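Local coordinates for nitrate regulatory protein (Klebsiella oxytoca, PDB 4AKK) that senses nitrate and nitrite and binds the nasF operon leader RNA to bring about transcription antitermination, at residues L189-Q194 and F234-A239; P243-L248 and E298-D303. All blocks are in the same frame, centred on the assembly; numbering follows the deposited sequence.

Contact 1 (L189-Q194 and F234-A239); sequences LYSFMQ and FDSFQA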
loop_
_atom_site.group_PDB
_atom_site.type_symbol
_atom_site.label_atom_id
_atom_site.label_comp_id
_atom_site.label_asym_id
_atom_site.label_seq_id
_atom_site.Cartn_x
_atom_site.Cartn_y
_atom_site.Cartn_z
ATOM N N LEU A 189 -11.351 12.239 -4.095
ATOM C CA LEU A 189 -11.581 13.394 -3.237
ATOM C C LEU A 189 -10.533 13.505 -2.126
ATOM O O LEU A 189 -9.940 14.571 -1.917
ATOM C CB LEU A 189 -12.985 13.328 -2.620
ATOM C CG LEU A 189 -13.280 14.361 -1.531
ATOM C CD1 LEU A 189 -13.252 15.762 -2.118
ATOM C CD2 LEU A 189 -14.624 14.086 -0.849
ATOM N N TYR A 190 -10.315 12.402 -1.415
ATOM C CA TYR A 190 -9.316 12.366 -0.352
ATOM C C TYR A 190 -7.950 12.761 -0.907
ATOM O O TYR A 190 -7.228 13.543 -0.296
ATOM C CB TYR A 190 -9.232 10.970 0.279
ATOM C CG TYR A 190 -8.046 10.813 1.194
ATOM C CD1 TYR A 190 -7.976 11.514 2.391
ATOM C CD2 TYR A 190 -6.988 9.982 0.857
ATOM C CE1 TYR A 190 -6.895 11.391 3.228
ATOM C CE2 TYR A 190 -5.894 9.853 1.692
ATOM C CZ TYR A 190 -5.855 10.566 2.877
ATOM O OH TYR A 190 -4.777 10.450 3.719
ATOM N N SER A 191 -7.597 12.205 -2.064
ATOM C CA SER A 191 -6.325 12.547 -2.687
ATOM C C SER A 191 -6.252 14.048 -2.880
ATOM O O SER A 191 -5.245 14.671 -2.573
ATOM C CB SER A 191 -6.160 11.862 -4.040
ATOM O OG SER A 191 -6.244 10.457 -3.913
ATOM N N PHE A 192 -7.325 14.623 -3.411
ATOM C CA PHE A 192 -7.360 16.046 -3.682
ATOM C C PHE A 192 -7.280 16.849 -2.379
ATOM O O PHE A 192 -6.533 17.820 -2.287
ATOM C CB PHE A 192 -8.635 16.401 -4.460
ATOM C CG PHE A 192 -8.667 17.812 -4.954
ATOM C CD1 PHE A 192 -9.083 18.841 -4.123
ATOM C CD2 PHE A 192 -8.275 18.114 -6.251
ATOM C CE1 PHE A 192 -9.112 20.146 -4.576
ATOM C CE2 PHE A 192 -8.301 19.419 -6.708
ATOM C CZ PHE A 192 -8.718 20.433 -5.871
ATOM N N MET A 193 -8.066 16.445 -1.383
ATOM C CA MET A 193 -8.103 17.143 -0.106
ATOM C C MET A 193 -6.705 17.146 0.508
ATOM O O MET A 193 -6.264 18.135 1.103
ATOM C CB MET A 193 -9.094 16.464 0.864
ATOM C CG MET A 193 -10.581 16.798 0.637
ATOM S SD MET A 193 -11.733 15.802 1.642
ATOM C CE MET A 193 -11.514 16.563 3.232
ATOM N N GLN A 194 -6.014 16.024 0.359
ATOM C CA GLN A 194 -4.692 15.853 0.940
ATOM C C GLN A 194 -3.641 16.703 0.214
ATOM O O GLN A 194 -2.786 17.312 0.849
ATOM C CB GLN A 194 -4.298 14.370 0.934
ATOM C CG GLN A 194 -3.071 14.062 1.770
ATOM C CD GLN A 194 -3.241 14.447 3.228
ATOM O OE1 GLN A 194 -2.625 15.404 3.707
ATOM N NE2 GLN A 194 -4.086 13.710 3.941
ATOM N N PHE A 234 -2.023 14.759 -6.146
ATOM C CA PHE A 234 -2.752 15.230 -7.330
ATOM C C PHE A 234 -2.661 14.249 -8.510
ATOM O O PHE A 234 -3.568 14.188 -9.335
ATOM C CB PHE A 234 -2.342 16.658 -7.739
ATOM C CG PHE A 234 -2.718 17.723 -6.715
ATOM C CD1 PHE A 234 -4.047 17.949 -6.368
ATOM C CD2 PHE A 234 -1.740 18.489 -6.098
ATOM C CE1 PHE A 234 -4.390 18.916 -5.420
ATOM C CE2 PHE A 234 -2.077 19.472 -5.143
ATOM C CZ PHE A 234 -3.405 19.680 -4.807
ATOM N N ASP A 235 -1.578 13.480 -8.583
ATOM C CA ASP A 235 -1.493 12.402 -9.565
ATOM C C ASP A 235 -2.549 11.351 -9.276
ATOM O O ASP A 235 -3.210 10.870 -10.182
ATOM C CB ASP A 235 -0.110 11.752 -9.591
ATOM C CG ASP A 235 0.962 12.672 -10.164
ATOM O OD1 ASP A 235 0.629 13.793 -10.611
ATOM O OD2 ASP A 235 2.147 12.270 -10.156
ATOM N N SER A 236 -2.703 10.987 -8.011
ATOM C CA SER A 236 -3.769 10.076 -7.639
ATOM C C SER A 236 -5.155 10.656 -7.975
ATOM O O SER A 236 -6.000 9.959 -8.546
ATOM C CB SER A 236 -3.663 9.680 -6.168
ATOM O OG SER A 236 -4.824 8.982 -5.761
ATOM N N PHE A 237 -5.384 11.926 -7.652
ATOM C CA PHE A 237 -6.663 12.567 -7.992
ATOM C C PHE A 237 -6.957 12.485 -9.495
ATOM O O PHE A 237 -8.073 12.169 -9.896
ATOM C CB PHE A 237 -6.720 14.033 -7.531
ATOM C CG PHE A 237 -7.717 14.867 -8.298
ATOM C CD1 PHE A 237 -9.079 14.766 -8.035
ATOM C CD2 PHE A 237 -7.296 15.723 -9.309
ATOM C CE1 PHE A 237 -10.000 15.511 -8.754
ATOM C CE2 PHE A 237 -8.218 16.475 -10.037
ATOM C CZ PHE A 237 -9.566 16.370 -9.759
ATOM N N GLN A 238 -5.951 12.766 -10.318
ATOM C CA GLN A 238 -6.131 12.801 -11.761
ATOM C C GLN A 238 -6.389 11.422 -12.332
ATOM O O GLN A 238 -7.215 11.266 -13.214
ATOM C CB GLN A 238 -4.925 13.438 -12.443
ATOM C CG GLN A 238 -4.734 14.897 -12.056
ATOM C CD GLN A 238 -3.756 15.617 -12.959
ATOM O OE1 GLN A 238 -2.640 15.948 -12.547
ATOM N NE2 GLN A 238 -4.168 15.858 -14.203
ATOM N N ALA A 239 -5.684 10.419 -11.828
ATOM C CA ALA A 239 -5.928 9.056 -12.265
ATOM C C ALA A 239 -7.347 8.590 -11.930
ATOM O O ALA A 239 -7.924 7.789 -12.656
ATOM C CB ALA A 239 -4.897 8.105 -11.665
#

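Contact 2 (P243-L248 and E298-D303); sequences PPQTAL and ELLIVD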
loop_
_atom_site.group_PDB
_atom_site.type_symbol
_atom_site.label_atom_id
_atom_site.label_comp_id
_atom_site.label_asym_id
_atom_site.label_seq_id
_atom_site.Cartn_x
_atom_site.Cartn_y
_atom_site.Cartn_z
ATOM N N PRO A 243 -13.501 12.759 -16.156
ATOM C CA PRO A 243 -12.938 13.694 -17.136
ATOM C C PRO A 243 -13.407 15.144 -16.974
ATOM O O PRO A 243 -12.598 16.048 -17.170
ATOM C CB PRO A 243 -13.392 13.103 -18.477
ATOM C CG PRO A 243 -13.470 11.631 -18.194
ATOM C CD PRO A 243 -14.024 11.537 -16.799
ATOM N N PRO A 244 -14.687 15.371 -16.618
ATOM C CA PRO A 244 -15.092 16.761 -16.387
ATOM C C PRO A 244 -14.428 17.340 -15.134
ATOM O O PRO A 244 -14.285 18.552 -15.029
ATOM C CB PRO A 244 -16.614 16.664 -16.185
ATOM C CG PRO A 244 -17.006 15.302 -16.675
ATOM C CD PRO A 244 -15.812 14.433 -16.468
ATOM N N GLN A 245 -14.029 16.482 -14.195
ATOM C CA GLN A 245 -13.407 16.959 -12.966
ATOM C C GLN A 245 -11.931 17.304 -13.176
ATOM O O GLN A 245 -11.450 18.325 -12.693
ATOM C CB GLN A 245 -13.587 15.935 -11.846
ATOM C CG GLN A 245 -15.022 15.864 -11.334
ATOM C CD GLN A 245 -15.262 14.652 -10.467
ATOM O OE1 GLN A 245 -14.534 13.665 -10.559
ATOM N NE2 GLN A 245 -16.293 14.712 -9.623
ATOM N N THR A 246 -11.220 16.465 -13.920
ATOM C CA THR A 246 -9.833 16.755 -14.259
ATOM C C THR A 246 -9.754 17.951 -15.210
ATOM O O THR A 246 -8.800 18.732 -15.173
ATOM C CB THR A 246 -9.130 15.524 -14.869
ATOM O OG1 THR A 246 -9.751 15.174 -16.114
ATOM C CG2 THR A 246 -9.219 14.339 -13.912
ATOM N N ALA A 247 -10.773 18.096 -16.053
ATOM C CA ALA A 247 -10.865 19.239 -16.954
ATOM C C ALA A 247 -10.957 20.539 -16.157
ATOM O O ALA A 247 -10.170 21.466 -16.361
ATOM C CB ALA A 247 -12.070 19.092 -17.874
ATOM N N LEU A 248 -11.926 20.596 -15.248
ATOM C CA LEU A 248 -12.115 21.781 -14.417
ATOM C C LEU A 248 -10.839 22.149 -13.667
ATOM O O LEU A 248 -10.506 23.326 -13.529
ATOM C CB LEU A 248 -13.251 21.563 -13.417
ATOM C CG LEU A 248 -13.476 22.762 -12.504
ATOM C CD1 LEU A 248 -14.025 23.922 -13.319
ATOM C CD2 LEU A 248 -14.411 22.412 -11.359
ATOM N N GLU A 298 -15.219 21.694 -4.051
ATOM C CA GLU A 298 -16.662 21.801 -3.850
ATOM C C GLU A 298 -17.422 21.071 -4.961
ATOM O O GLU A 298 -18.482 20.488 -4.722
ATOM C CB GLU A 298 -17.092 23.270 -3.762
ATOM C CG GLU A 298 -16.521 23.987 -2.548
ATOM C CD GLU A 298 -17.004 25.418 -2.416
ATOM O OE1 GLU A 298 -17.175 26.090 -3.455
ATOM O OE2 GLU A 298 -17.203 25.872 -1.268
ATOM N N LEU A 299 -16.869 21.083 -6.169
ATOM C CA LEU A 299 -17.504 20.392 -7.282
ATOM C C LEU A 299 -17.454 18.888 -7.050
ATOM O O LEU A 299 -18.419 18.164 -7.324
ATOM C CB LEU A 299 -16.822 20.731 -8.610
ATOM C CG LEU A 299 -17.189 19.769 -9.755
ATOM C CD1 LEU A 299 -18.636 19.957 -10.213
ATOM C CD2 LEU A 299 -16.239 19.883 -10.944
ATOM N N LEU A 300 -16.322 18.414 -6.543
ATOM C CA LEU A 300 -16.159 16.981 -6.337
ATOM C C LEU A 300 -17.226 16.487 -5.370
ATOM O O LEU A 300 -17.817 15.432 -5.569
ATOM C CB LEU A 300 -14.767 16.659 -5.804
ATOM C CG LEU A 300 -13.575 17.104 -6.654
ATOM C CD1 LEU A 300 -12.262 16.678 -5.976
ATOM C CD2 LEU A 300 -13.687 16.532 -8.072
ATOM N N ILE A 301 -17.461 17.274 -4.326
ATOM C CA ILE A 301 -18.450 16.953 -3.306
ATOM C C ILE A 301 -19.879 16.936 -3.873
ATOM O O ILE A 301 -20.648 16.005 -3.620
ATOM C CB ILE A 301 -18.335 17.945 -2.146
ATOM C CG1 ILE A 301 -17.062 17.626 -1.338
ATOM C CG2 ILE A 301 -19.585 17.903 -1.267
ATOM C CD1 ILE A 301 -16.554 18.779 -0.516
ATOM N N VAL A 302 -20.222 17.966 -4.642
ATOM C CA VAL A 302 -21.507 18.005 -5.334
ATOM C C VAL A 302 -21.690 16.767 -6.205
ATOM O O VAL A 302 -22.719 16.087 -6.127
ATOM C CB VAL A 302 -21.644 19.275 -6.197
ATOM C CG1 VAL A 302 -22.857 19.173 -7.134
ATOM C CG2 VAL A 302 -21.753 20.491 -5.313
ATOM N N ASP A 303 -20.679 16.460 -7.014
ATOM C CA ASP A 303 -20.734 15.290 -7.892
ATOM C C ASP A 303 -20.864 13.989 -7.120
ATOM O O ASP A 303 -21.589 13.083 -7.538
ATOM C CB ASP A 303 -19.515 15.229 -8.815
ATOM C CG ASP A 303 -19.523 16.329 -9.852
ATOM O OD1 ASP A 303 -20.630 16.791 -10.205
ATOM O OD2 ASP A 303 -18.431 16.733 -10.310
HETATM O O HOH W 1 -17.061 13.158 -7.059
#

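Contact 1 (L189-Q194 and F234-A239)
Ser191 OG has two hydrogen-bond partners. The hydroxyl of Ser236 donates a hydrogen bond to it, with Ser236 OG 2.8 Å from Ser191 OG. Ser191 OG is also hydrogen-bonded to Val187 O, one turn earlier on its own helix. The buried hydroxyl therefore has partners on both helices. The first torsion of Ser191 (chi1 -58°) sets OG anti to its carbonyl carbon and beside its own backbone N, where Ser236 OG reaches it.

The small serines let the backbones come close. Ser191 CB is 3.7 Å from Phe237 N, and the short axes pass 7.8 Å apart. The two helical segments run roughly antiparallel, at 151° between their N-to-C directions.

Three phenylalanines form an aromatic cluster beside the serine pair. Phe192 sits in the middle and makes two T-shaped contacts. In the first, Phe192 turns its edge to the face of Phe237. Its CD2 stands over the centre of that ring, 3.7 Å above the plane, and the planes are 68° apart. The two side chains lie side by side and point the same way. In the second, Phe192 offers a face to the edge of Phe234. Phe234 CE1 lies over that face toward the rim, 4.1 Å from Phe192 CD2. The CB of Phe234 leads away from the other helix, but the ring comes back to it.

The contact is buried within the NIT region and joins helix 180-212 to helix 217-240. Phe192 also packs on Leu293 and Val296 of helix 277-312, while Phe237 meets Phe249 edge-to-face. On the serine side, helix 341-358 lies against the pair, with Leu350 on Ser191 and Gln346 on Ser236.

Contact 2 (P243-L248 and E298-D303)
Gln245 reaches across to Leu300 and Asp303 and carries the closely packed part of this contact. Its side chain is extended beyond CG, which carries CD out toward the other helix. Leu300 CD2 packs against the amide carbon, 3.4 Å from Gln245 CD, and the two side chains cross obliquely. The amide then meets the carboxylate tip to tip. Gln245 NE2 donates to Asp303 OD2 at 3.0 Å, with an angle of 151° at the hydrogen. It uses the anti lone pair of OD2, and the oxygen lies 19° out of the amide plane.

The same NE2 has a second acceptor. A water lies 3.1 Å from Gln245 NE2, and it donates to Leu300 O at 2.8 Å. The water thus ties the amide to the backbone of the facing helix. At its other end the amide is held by Gln242 N, which is hydrogen-bonded to Gln245 OE1. Both ends of the buried amide are therefore engaged.

Gln245 and Leu300 are buried, whereas Leu248, Leu299 and Asp303 are partly exposed. Leu248 and Leu299 face each other, but the detail of their methyl contact is doubtful. The pairing is loose at the backbone: the axes of the two short segments stay 10.8 Å apart, so side chains bridge the gap.

The contact joins the start of helix 243-252 to the long helix 277-312. Arg185 of helix 180-212 touches both Gln245 and Asp303. Leu300 continues inward onto Leu189 and Phe192 of that helix. The arrangement is an antiparallel helix pair, at 167°, in the all-helical NIT nitrate receptor.

How the contacts relate
Contact 1 and contact 2 lie side by side in the NIT region, with centres about 12 Å apart. They follow in series along the chain: contact 1 closes before contact 2 opens, and helix 217-240 leads directly to helix 243-252. Leu300 joins them. Its CD1 is 3.8 Å from Phe237 CE1 and 3.9 Å from Phe192 CG, so apolar packing continues from the aromatic cluster into the second helix pair. Phe237 CZ also approaches Gln245 O at 4.0 Å, and Gln238 O packs on Thr246 CG2 at 3.7 Å. Contact 1 lies deeper, about 9 Å between its centre and that of the chain, against about 18 Å for contact 2.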